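Local coordinates for DNA repair protein RAD14 (Saccharomyces cerevisiae, PDB 5A3D) that binds specifically to damaged, kinked DNA through this zinc-containing domain and is required for the incision step of nucleotide excision repair, at residues K36-K42 and M78-C84. Coordinates in Å, arbitrary orientation, origin at the centre of the assembly. Residue numbers count along the deposited sequence, not the author numbering.
Sequences KYALLTK and MQLFVRC. With nucleotides of chain D.
Two strands of the small antiparallel sheet in the XPA-family DNA-binding domain pair here, and one end of the pair meets the DNA backbone. Strands 39-41 and 78-82 run antiparallel, their axes 4.3 Å apart at 139°. Leu-39/Val-82 and Thr-41/Leu-80 are non-hydrogen-bonded pairs with side chains on one face; Leu-40 and Phe-81 point to the other. Leu-40/Phe-81 is the hydrogen-bonded pair: Leu-40 N to Phe-81 O is 2.7 Å, Phe-81 N to Leu-40 O 2.8 Å. Arg-83 N donates a hydrogen bond to Ala-38 O (2.9 Å), continuing the pairing into helix 83-94. Weak bonds flank these, Cys-84 N to Lys-36 O and Lys-42 N to Gln-79 O, both 2.9 Å. Leu-39 and Leu-40 are both mt; Leu-39 CD2 lies 4.1 Å from Val-82 CB. Where helix 42-49 starts, Gln-79 N donates a hydrogen bond to OP1 of DG3 of chain D (2.8 Å), and all-trans Lys-42 hydrogen-bonds through NZ to OP2 of DA4 of chain D (2.7 Å). Leu-40 and Phe-81 pack on Cys-45 of helix 42-49, Val-82 on Leu-17 of helix 15-19. Strand 65-67 flanks 78-82 on its other edge.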
loop_
_atom_site.group_PDB
_atom_site.type_symbol
_atom_site.label_atom_id
_atom_site.label_comp_id
_atom_site.label_asym_id
_atom_site.label_seq_id
_atom_site.Cartn_x
_atom_site.Cartn_y
_atom_site.Cartn_z
ATOM N N LYS B 36 15.387 -27.073 -5.934
ATOM C CA LYS B 36 14.154 -27.272 -5.204
ATOM C C LYS B 36 14.113 -26.566 -3.826
ATOM O O LYS B 36 13.057 -26.003 -3.462
ATOM C CB LYS B 36 13.880 -28.759 -4.937
ATOM C CG LYS B 36 13.392 -29.566 -6.150
ATOM C CD LYS B 36 13.273 -31.015 -5.826
ATOM C CE LYS B 36 12.692 -31.842 -6.975
ATOM N NZ LYS B 36 13.003 -33.288 -6.693
ATOM N N TYR B 37 15.208 -26.611 -3.063
ATOM C CA TYR B 37 15.091 -26.363 -1.677
ATOM C C TYR B 37 15.733 -25.100 -1.145
ATOM O O TYR B 37 15.706 -24.832 0.026
ATOM C CB TYR B 37 15.535 -27.600 -0.897
ATOM C CG TYR B 37 14.776 -28.848 -1.267
ATOM C CD1 TYR B 37 13.410 -28.918 -1.120
ATOM C CD2 TYR B 37 15.408 -29.918 -1.862
ATOM C CE1 TYR B 37 12.675 -30.054 -1.460
ATOM C CE2 TYR B 37 14.677 -31.066 -2.182
ATOM C CZ TYR B 37 13.307 -31.120 -2.035
ATOM O OH TYR B 37 12.603 -32.275 -2.342
ATOM N N ALA B 38 16.350 -24.363 -2.004
ATOM C CA ALA B 38 17.044 -23.175 -1.555
ATOM C C ALA B 38 16.059 -22.173 -0.976
ATOM O O ALA B 38 14.952 -22.041 -1.466
ATOM C CB ALA B 38 17.685 -22.458 -2.739
ATOM N N LEU B 39 16.533 -21.366 -0.063
ATOM C CA LEU B 39 15.664 -20.328 0.525
ATOM C C LEU B 39 16.042 -19.004 -0.131
ATOM O O LEU B 39 17.212 -18.747 -0.445
ATOM C CB LEU B 39 15.769 -20.297 1.992
ATOM C CG LEU B 39 15.472 -21.577 2.774
ATOM C CD1 LEU B 39 15.586 -21.308 4.276
ATOM C CD2 LEU B 39 14.087 -22.150 2.410
ATOM N N LEU B 40 15.000 -18.253 -0.485
ATOM C CA LEU B 40 15.132 -17.033 -1.269
ATOM C C LEU B 40 14.551 -15.929 -0.417
ATOM O O LEU B 40 13.486 -16.066 0.201
ATOM C CB LEU B 40 14.275 -17.131 -2.516
ATOM C CG LEU B 40 14.607 -18.261 -3.499
ATOM C CD1 LEU B 40 13.635 -18.190 -4.667
ATOM C CD2 LEU B 40 16.007 -18.032 -3.933
ATOM N N THR B 41 15.217 -14.808 -0.403
ATOM C CA THR B 41 14.633 -13.660 0.258
ATOM C C THR B 41 13.448 -13.150 -0.518
ATOM O O THR B 41 13.231 -13.404 -1.698
ATOM C CB THR B 41 15.669 -12.541 0.428
ATOM O OG1 THR B 41 15.947 -12.027 -0.874
ATOM C CG2 THR B 41 16.922 -13.011 1.089
ATOM N N LYS B 42 12.689 -12.305 0.156
ATOM C CA LYS B 42 11.639 -11.587 -0.449
ATOM C C LYS B 42 12.116 -10.762 -1.678
ATOM O O LYS B 42 11.541 -10.887 -2.734
ATOM C CB LYS B 42 10.896 -10.766 0.559
ATOM C CG LYS B 42 9.520 -10.325 -0.032
ATOM C CD LYS B 42 8.854 -9.439 0.893
ATOM C CE LYS B 42 7.415 -9.322 0.531
ATOM N NZ LYS B 42 6.871 -8.383 1.469
ATOM N N MET B 78 13.590 -10.017 7.725
ATOM C CA MET B 78 13.866 -10.757 6.507
ATOM C C MET B 78 12.847 -11.839 6.333
ATOM O O MET B 78 12.451 -12.502 7.304
ATOM C CB MET B 78 15.283 -11.330 6.603
ATOM C CG MET B 78 15.683 -12.118 5.354
ATOM S SD MET B 78 17.472 -12.478 5.256
ATOM C CE MET B 78 17.778 -13.395 6.776
ATOM N N GLN B 79 12.460 -12.098 5.088
ATOM C CA GLN B 79 11.470 -13.157 4.748
ATOM C C GLN B 79 12.063 -14.148 3.721
ATOM O O GLN B 79 12.550 -13.718 2.711
ATOM C CB GLN B 79 10.176 -12.550 4.231
ATOM C CG GLN B 79 9.490 -11.656 5.324
ATOM C CD GLN B 79 8.262 -10.934 4.815
ATOM O OE1 GLN B 79 7.921 -11.005 3.646
ATOM N NE2 GLN B 79 7.541 -10.277 5.730
ATOM N N LEU B 80 12.052 -15.427 4.054
ATOM C CA LEU B 80 12.698 -16.487 3.286
ATOM C C LEU B 80 11.575 -17.430 2.787
ATOM O O LEU B 80 10.740 -17.923 3.549
ATOM C CB LEU B 80 13.752 -17.220 4.049
ATOM C CG LEU B 80 14.921 -16.334 4.612
ATOM C CD1 LEU B 80 15.812 -17.159 5.491
ATOM C CD2 LEU B 80 15.662 -15.802 3.428
ATOM N N PHE B 81 11.642 -17.677 1.531
ATOM C CA PHE B 81 10.636 -18.493 0.762
ATOM C C PHE B 81 11.406 -19.702 0.146
ATOM O O PHE B 81 12.591 -19.540 -0.195
ATOM C CB PHE B 81 9.991 -17.687 -0.329
ATOM C CG PHE B 81 9.223 -16.530 0.173
ATOM C CD1 PHE B 81 9.890 -15.356 0.493
ATOM C CD2 PHE B 81 7.838 -16.594 0.347
ATOM C CE1 PHE B 81 9.172 -14.229 0.902
ATOM C CE2 PHE B 81 7.149 -15.452 0.826
ATOM C CZ PHE B 81 7.828 -14.278 1.099
ATOM N N VAL B 82 10.716 -20.831 0.017
ATOM C CA VAL B 82 11.379 -22.060 -0.553
ATOM C C VAL B 82 11.208 -22.010 -2.077
ATOM O O VAL B 82 10.094 -21.771 -2.631
ATOM C CB VAL B 82 10.997 -23.428 0.112
ATOM C CG1 VAL B 82 9.583 -23.888 -0.149
ATOM C CG2 VAL B 82 12.012 -24.512 -0.270
ATOM N N ARG B 83 12.321 -22.284 -2.741
ATOM C CA ARG B 83 12.352 -22.159 -4.168
ATOM C C ARG B 83 11.216 -22.939 -4.814
ATOM O O ARG B 83 10.584 -22.403 -5.698
ATOM C CB ARG B 83 13.697 -22.488 -4.794
ATOM C CG ARG B 83 13.587 -22.250 -6.284
ATOM C CD ARG B 83 14.837 -22.521 -7.048
ATOM N NE ARG B 83 16.034 -21.880 -6.644
ATOM C CZ ARG B 83 16.363 -20.657 -7.016
ATOM N NH1 ARG B 83 15.500 -19.948 -7.755
ATOM N NH2 ARG B 83 17.541 -20.145 -6.649
ATOM N N CYS B 84 10.963 -24.181 -4.391
ATOM C CA CYS B 84 9.991 -24.989 -5.139
ATOM C C CYS B 84 8.568 -24.327 -5.128
ATOM O O CYS B 84 7.870 -24.421 -6.092
ATOM C CB CYS B 84 9.969 -26.432 -4.635
ATOM S SG CYS B 84 9.609 -26.663 -2.886
ATOM P P DG D 3 14.187 -9.410 2.329
ATOM O OP1 DG D 3 13.402 -10.548 2.900
ATOM O OP2 DG D 3 14.380 -9.303 0.897
ATOM O "O5'" DG D 3 13.532 -8.050 2.851
ATOM C "C5'" DG D 3 13.314 -7.848 4.245
ATOM C "C4'" DG D 3 12.353 -6.694 4.444
ATOM O "O4'" DG D 3 13.012 -5.432 4.168
ATOM C "C3'" DG D 3 11.105 -6.706 3.574
ATOM O "O3'" DG D 3 10.185 -6.213 4.538
ATOM C "C2'" DG D 3 11.481 -5.787 2.417
ATOM C "C1'" DG D 3 12.406 -4.768 3.076
ATOM N N9 DG D 3 13.477 -4.191 2.265
ATOM C C8 DG D 3 14.298 -4.829 1.368
ATOM N N7 DG D 3 15.214 -4.049 0.866
ATOM C C5 DG D 3 14.959 -2.812 1.440
ATOM C C6 DG D 3 15.624 -1.581 1.286
ATOM O O6 DG D 3 16.579 -1.314 0.556
ATOM N N1 DG D 3 15.029 -0.578 2.046
ATOM C C2 DG D 3 13.965 -0.758 2.895
ATOM N N2 DG D 3 13.564 0.320 3.585
ATOM N N3 DG D 3 13.370 -1.916 3.088
ATOM C C4 DG D 3 13.917 -2.894 2.338
ATOM O "O5'" DG D 1 24.954 -10.566 3.970
ATOM C "C5'" DG D 1 23.692 -11.152 4.362
ATOM C "C4'" DG D 1 23.026 -11.780 3.157
ATOM O "O4'" DG D 1 23.154 -13.213 2.959
ATOM C "C3'" DG D 1 21.658 -11.329 2.640
ATOM O "O3'" DG D 1 21.787 -10.394 1.543
ATOM C "C2'" DG D 1 20.961 -12.627 2.245
ATOM C "C1'" DG D 1 21.871 -13.767 2.713
ATOM N N9 DG D 1 21.403 -14.406 3.939
ATOM C C8 DG D 1 21.465 -13.918 5.223
ATOM N N7 DG D 1 20.914 -14.712 6.100
ATOM C C5 DG D 1 20.424 -15.771 5.346
ATOM C C6 DG D 1 19.724 -16.942 5.746
ATOM O O6 DG D 1 19.372 -17.282 6.885
ATOM N N1 DG D 1 19.443 -17.766 4.659
ATOM C C2 DG D 1 19.776 -17.493 3.354
ATOM N N2 DG D 1 19.423 -18.418 2.448
ATOM N N3 DG D 1 20.402 -16.392 2.963
ATOM C C4 DG D 1 20.711 -15.592 4.007
ATOM P P DA D 4 8.621 -6.144 4.192
ATOM O OP1 DA D 4 7.882 -6.601 5.361
ATOM O OP2 DA D 4 8.425 -6.732 2.893
ATOM O "O5'" DA D 4 8.338 -4.581 4.127
ATOM C "C5'" DA D 4 8.633 -3.842 5.322
ATOM C "C4'" DA D 4 8.199 -2.401 5.213
ATOM O "O4'" DA D 4 9.145 -1.680 4.403
ATOM C "C3'" DA D 4 6.833 -2.157 4.579
ATOM O "O3'" DA D 4 6.254 -1.043 5.259
ATOM C "C2'" DA D 4 7.183 -1.887 3.124
ATOM C "C1'" DA D 4 8.513 -1.164 3.236
ATOM N N9 DA D 4 9.454 -1.362 2.145
ATOM C C8 DA D 4 9.726 -2.535 1.488
ATOM N N7 DA D 4 10.710 -2.445 0.630
ATOM C C5 DA D 4 11.141 -1.134 0.757
ATOM C C6 DA D 4 12.145 -0.410 0.105
ATOM N N6 DA D 4 12.938 -0.937 -0.824
ATOM N N1 DA D 4 12.286 0.898 0.421
ATOM C C2 DA D 4 11.473 1.426 1.348
ATOM N N3 DA D 4 10.507 0.838 2.052
ATOM C C4 DA D 4 10.395 -0.461 1.707
#